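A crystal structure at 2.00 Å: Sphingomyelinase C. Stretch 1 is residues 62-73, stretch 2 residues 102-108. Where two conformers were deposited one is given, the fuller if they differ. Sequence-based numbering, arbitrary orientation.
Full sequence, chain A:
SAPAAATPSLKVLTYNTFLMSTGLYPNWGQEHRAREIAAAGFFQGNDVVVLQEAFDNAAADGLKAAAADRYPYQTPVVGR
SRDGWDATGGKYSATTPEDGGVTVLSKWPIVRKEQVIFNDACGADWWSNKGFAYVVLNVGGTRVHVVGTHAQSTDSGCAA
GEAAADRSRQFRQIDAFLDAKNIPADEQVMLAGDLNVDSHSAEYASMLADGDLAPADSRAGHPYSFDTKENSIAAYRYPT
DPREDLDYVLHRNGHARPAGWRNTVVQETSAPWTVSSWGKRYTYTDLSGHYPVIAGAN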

# COMPACT_ATOMS: atom_id res chain seq x y z
N GLY A 62 -12.89 -9.78 6.07
CA GLY A 62 -14.14 -9.53 5.37
C GLY A 62 -13.95 -8.84 4.03
O GLY A 62 -14.63 -9.16 3.05
N LEU A 63 -13.02 -7.87 3.98
CA LEU A 63 -12.72 -7.20 2.72
C LEU A 63 -12.14 -8.19 1.70
O LEU A 63 -12.53 -8.18 0.52
CB LEU A 63 -11.74 -6.04 2.97
CG LEU A 63 -11.48 -4.98 1.88
CD1 LEU A 63 -10.73 -3.78 2.47
CD2 LEU A 63 -10.69 -5.53 0.73
N LYS A 64 -11.19 -9.01 2.14
CA LYS A 64 -10.60 -10.01 1.25
C LYS A 64 -11.66 -10.98 0.73
O LYS A 64 -11.66 -11.34 -0.45
CB LYS A 64 -9.48 -10.76 1.98
CG LYS A 64 -8.17 -9.94 2.09
CD LYS A 64 -7.18 -10.49 3.14
CE LYS A 64 -6.76 -11.92 2.87
NZ LYS A 64 -6.29 -12.10 1.47
N ALA A 65 -12.61 -11.38 1.60
CA ALA A 65 -13.73 -12.21 1.15
C ALA A 65 -14.64 -11.44 0.20
O ALA A 65 -15.08 -11.99 -0.82
CB ALA A 65 -14.52 -12.72 2.35
N ALA A 66 -14.95 -10.18 0.51
CA ALA A 66 -15.82 -9.41 -0.36
C ALA A 66 -15.20 -9.22 -1.74
O ALA A 66 -15.92 -9.14 -2.74
CB ALA A 66 -16.15 -8.06 0.27
N ALA A 67 -13.87 -9.18 -1.80
CA ALA A 67 -13.13 -8.97 -3.04
C ALA A 67 -12.88 -10.25 -3.82
O ALA A 67 -12.40 -10.17 -4.96
CB ALA A 67 -11.78 -8.30 -2.72
N ALA A 68 -13.19 -11.43 -3.26
CA ALA A 68 -12.69 -12.68 -3.83
C ALA A 68 -13.30 -12.98 -5.20
O ALA A 68 -12.66 -13.63 -6.02
CB ALA A 68 -12.95 -13.85 -2.89
N ASP A 69 -14.53 -12.53 -5.44
CA ASP A 69 -15.15 -12.75 -6.75
C ASP A 69 -14.38 -12.04 -7.86
O ASP A 69 -14.10 -12.63 -8.91
CB ASP A 69 -16.62 -12.31 -6.71
CG ASP A 69 -16.80 -10.80 -6.39
OD1 ASP A 69 -15.91 -10.18 -5.75
OD2 ASP A 69 -17.84 -10.23 -6.79
N ARG A 70 -14.03 -10.78 -7.64
CA ARG A 70 -13.29 -10.00 -8.64
C ARG A 70 -11.78 -10.22 -8.58
O ARG A 70 -11.11 -10.12 -9.61
CB ARG A 70 -13.60 -8.50 -8.48
CG ARG A 70 -15.10 -8.14 -8.54
CD ARG A 70 -15.43 -6.89 -7.69
NE ARG A 70 -15.66 -7.23 -6.28
CZ ARG A 70 -16.08 -6.38 -5.34
NH1 ARG A 70 -16.34 -5.11 -5.63
NH2 ARG A 70 -16.26 -6.81 -4.09
N TYR A 71 -11.23 -10.51 -7.40
CA TYR A 71 -9.79 -10.71 -7.20
C TYR A 71 -9.57 -12.01 -6.46
O TYR A 71 -9.33 -12.02 -5.25
CB TYR A 71 -9.18 -9.53 -6.44
CG TYR A 71 -9.53 -8.21 -7.08
CD1 TYR A 71 -8.93 -7.81 -8.25
CD2 TYR A 71 -10.51 -7.38 -6.53
CE1 TYR A 71 -9.26 -6.60 -8.85
CE2 TYR A 71 -10.84 -6.17 -7.12
CZ TYR A 71 -10.20 -5.79 -8.28
OH TYR A 71 -10.52 -4.59 -8.88
N PRO A 72 -9.63 -13.15 -7.16
CA PRO A 72 -9.64 -14.44 -6.46
C PRO A 72 -8.31 -14.85 -5.88
O PRO A 72 -8.28 -15.73 -5.01
CB PRO A 72 -10.07 -15.44 -7.56
CG PRO A 72 -10.60 -14.59 -8.69
CD PRO A 72 -9.82 -13.31 -8.62
N TYR A 73 -7.20 -14.30 -6.34
CA TYR A 73 -5.88 -14.77 -5.94
C TYR A 73 -5.27 -13.74 -5.00
O TYR A 73 -5.06 -12.58 -5.39
CB TYR A 73 -5.01 -15.02 -7.18
CG TYR A 73 -5.71 -15.92 -8.19
CD1 TYR A 73 -5.70 -17.30 -8.03
CD2 TYR A 73 -6.39 -15.38 -9.30
CE1 TYR A 73 -6.33 -18.13 -8.94
CE2 TYR A 73 -7.04 -16.22 -10.22
CZ TYR A 73 -7.00 -17.60 -10.03
OH TYR A 73 -7.62 -18.45 -10.91
N VAL A 102 -0.30 -5.14 5.00
CA VAL A 102 -0.26 -5.16 3.53
C VAL A 102 -0.81 -6.48 3.02
O VAL A 102 -0.40 -7.56 3.48
CB VAL A 102 1.18 -4.93 3.02
CG1 VAL A 102 1.25 -5.15 1.52
CG2 VAL A 102 1.63 -3.51 3.36
N THR A 103 -1.72 -6.41 2.04
CA THR A 103 -2.13 -7.59 1.30
C THR A 103 -2.28 -7.24 -0.18
O THR A 103 -2.58 -6.10 -0.54
CB THR A 103 -3.44 -8.18 1.87
OG1 THR A 103 -3.82 -9.35 1.13
CG2 THR A 103 -4.56 -7.16 1.80
N VAL A 104 -2.05 -8.23 -1.04
CA VAL A 104 -2.13 -8.07 -2.49
C VAL A 104 -3.22 -8.99 -3.02
O VAL A 104 -3.21 -10.19 -2.73
CB VAL A 104 -0.80 -8.39 -3.20
CG1 VAL A 104 -0.95 -8.24 -4.72
CG2 VAL A 104 0.33 -7.50 -2.67
N LEU A 105 -4.14 -8.42 -3.80
CA LEU A 105 -5.26 -9.13 -4.41
C LEU A 105 -5.13 -9.05 -5.93
O LEU A 105 -4.74 -8.00 -6.47
CB LEU A 105 -6.62 -8.54 -3.98
CG LEU A 105 -6.71 -7.94 -2.56
CD1 LEU A 105 -8.07 -7.24 -2.30
CD2 LEU A 105 -6.44 -9.00 -1.51
N SER A 106 -5.49 -10.12 -6.61
CA SER A 106 -5.20 -10.21 -8.04
C SER A 106 -6.32 -10.93 -8.77
O SER A 106 -6.79 -11.98 -8.32
CB SER A 106 -3.87 -10.93 -8.27
OG SER A 106 -3.61 -11.06 -9.64
N LYS A 107 -6.72 -10.36 -9.90
CA LYS A 107 -7.58 -11.04 -10.86
C LYS A 107 -6.88 -12.23 -11.51
O LYS A 107 -7.53 -13.20 -11.91
CB LYS A 107 -8.04 -10.01 -11.91
CG LYS A 107 -8.67 -10.58 -13.16
CD LYS A 107 -9.08 -9.46 -14.10
CE LYS A 107 -9.76 -10.04 -15.32
NZ LYS A 107 -10.16 -8.96 -16.25
N TRP A 108 -5.55 -12.19 -11.59
CA TRP A 108 -4.68 -13.11 -12.30
C TRP A 108 -4.01 -14.09 -11.34
O TRP A 108 -3.66 -13.71 -10.22
CB TRP A 108 -3.61 -12.33 -13.08
CG TRP A 108 -4.28 -11.33 -13.99
CD1 TRP A 108 -4.54 -10.02 -13.73
CD2 TRP A 108 -4.80 -11.60 -15.29
NE1 TRP A 108 -5.21 -9.45 -14.81
CE2 TRP A 108 -5.37 -10.40 -15.77
CE3 TRP A 108 -4.85 -12.74 -16.10
CZ2 TRP A 108 -5.97 -10.31 -17.04
CZ3 TRP A 108 -5.45 -12.64 -17.36
CH2 TRP A 108 -6.00 -11.44 -17.81

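The helix with which stretch 1 opens runs nearly parallel to strand 103-106, their axes 11° apart and 10.5 Å at closest approach, and the chain later pairs with the strand at Tyr-73. There Tyr-73 and Ser-106 form an antiparallel bridge. Tyr-73 N donates to Ser-106 O (3.1 Å, 163°), while the return bond from Ser-106 N to Tyr-73 O is short (2.8 Å) but bent to 126°, and therefore weak. Pro-72 N lies 3.3 Å from Ser-106 O yet has no hydrogen to give, so within this pairing the carbonyl is served by Tyr-73.

Much of the side-chain packing is apolar. Leu-105 is central: its CD1 lies 3.9 Å from Ala-67 CB and 4.4 Å from Leu-63 CD2, and its CB 3.7 Å from Tyr-71 CB. Lys-64 NZ and Thr-103 OG1 come within 3.7 Å, each hydrogen-bonded to a residue just outside the stretches. The ring of Tyr-71 turns its edge to the backbone at Ser-106 and Lys-107, and its hydroxyl is hydrogen-bonded elsewhere in the structure.

Several other polar groups are satisfied within their own stretch. Ser-106 OG donates to Trp-108 O (2.7 Å). Arg-70 NE forms a salt bridge with Asp-69 OD1 (3.0 Å), and Arg-70 NH2 donates to Ala-66 O (2.7 Å), so NE and NH2 are held within stretch 1, while NH1 is bonded elsewhere in the structure. Tyr-71 N donates to Ala-67 O (2.7 Å), holding the turn that leads into the bridge.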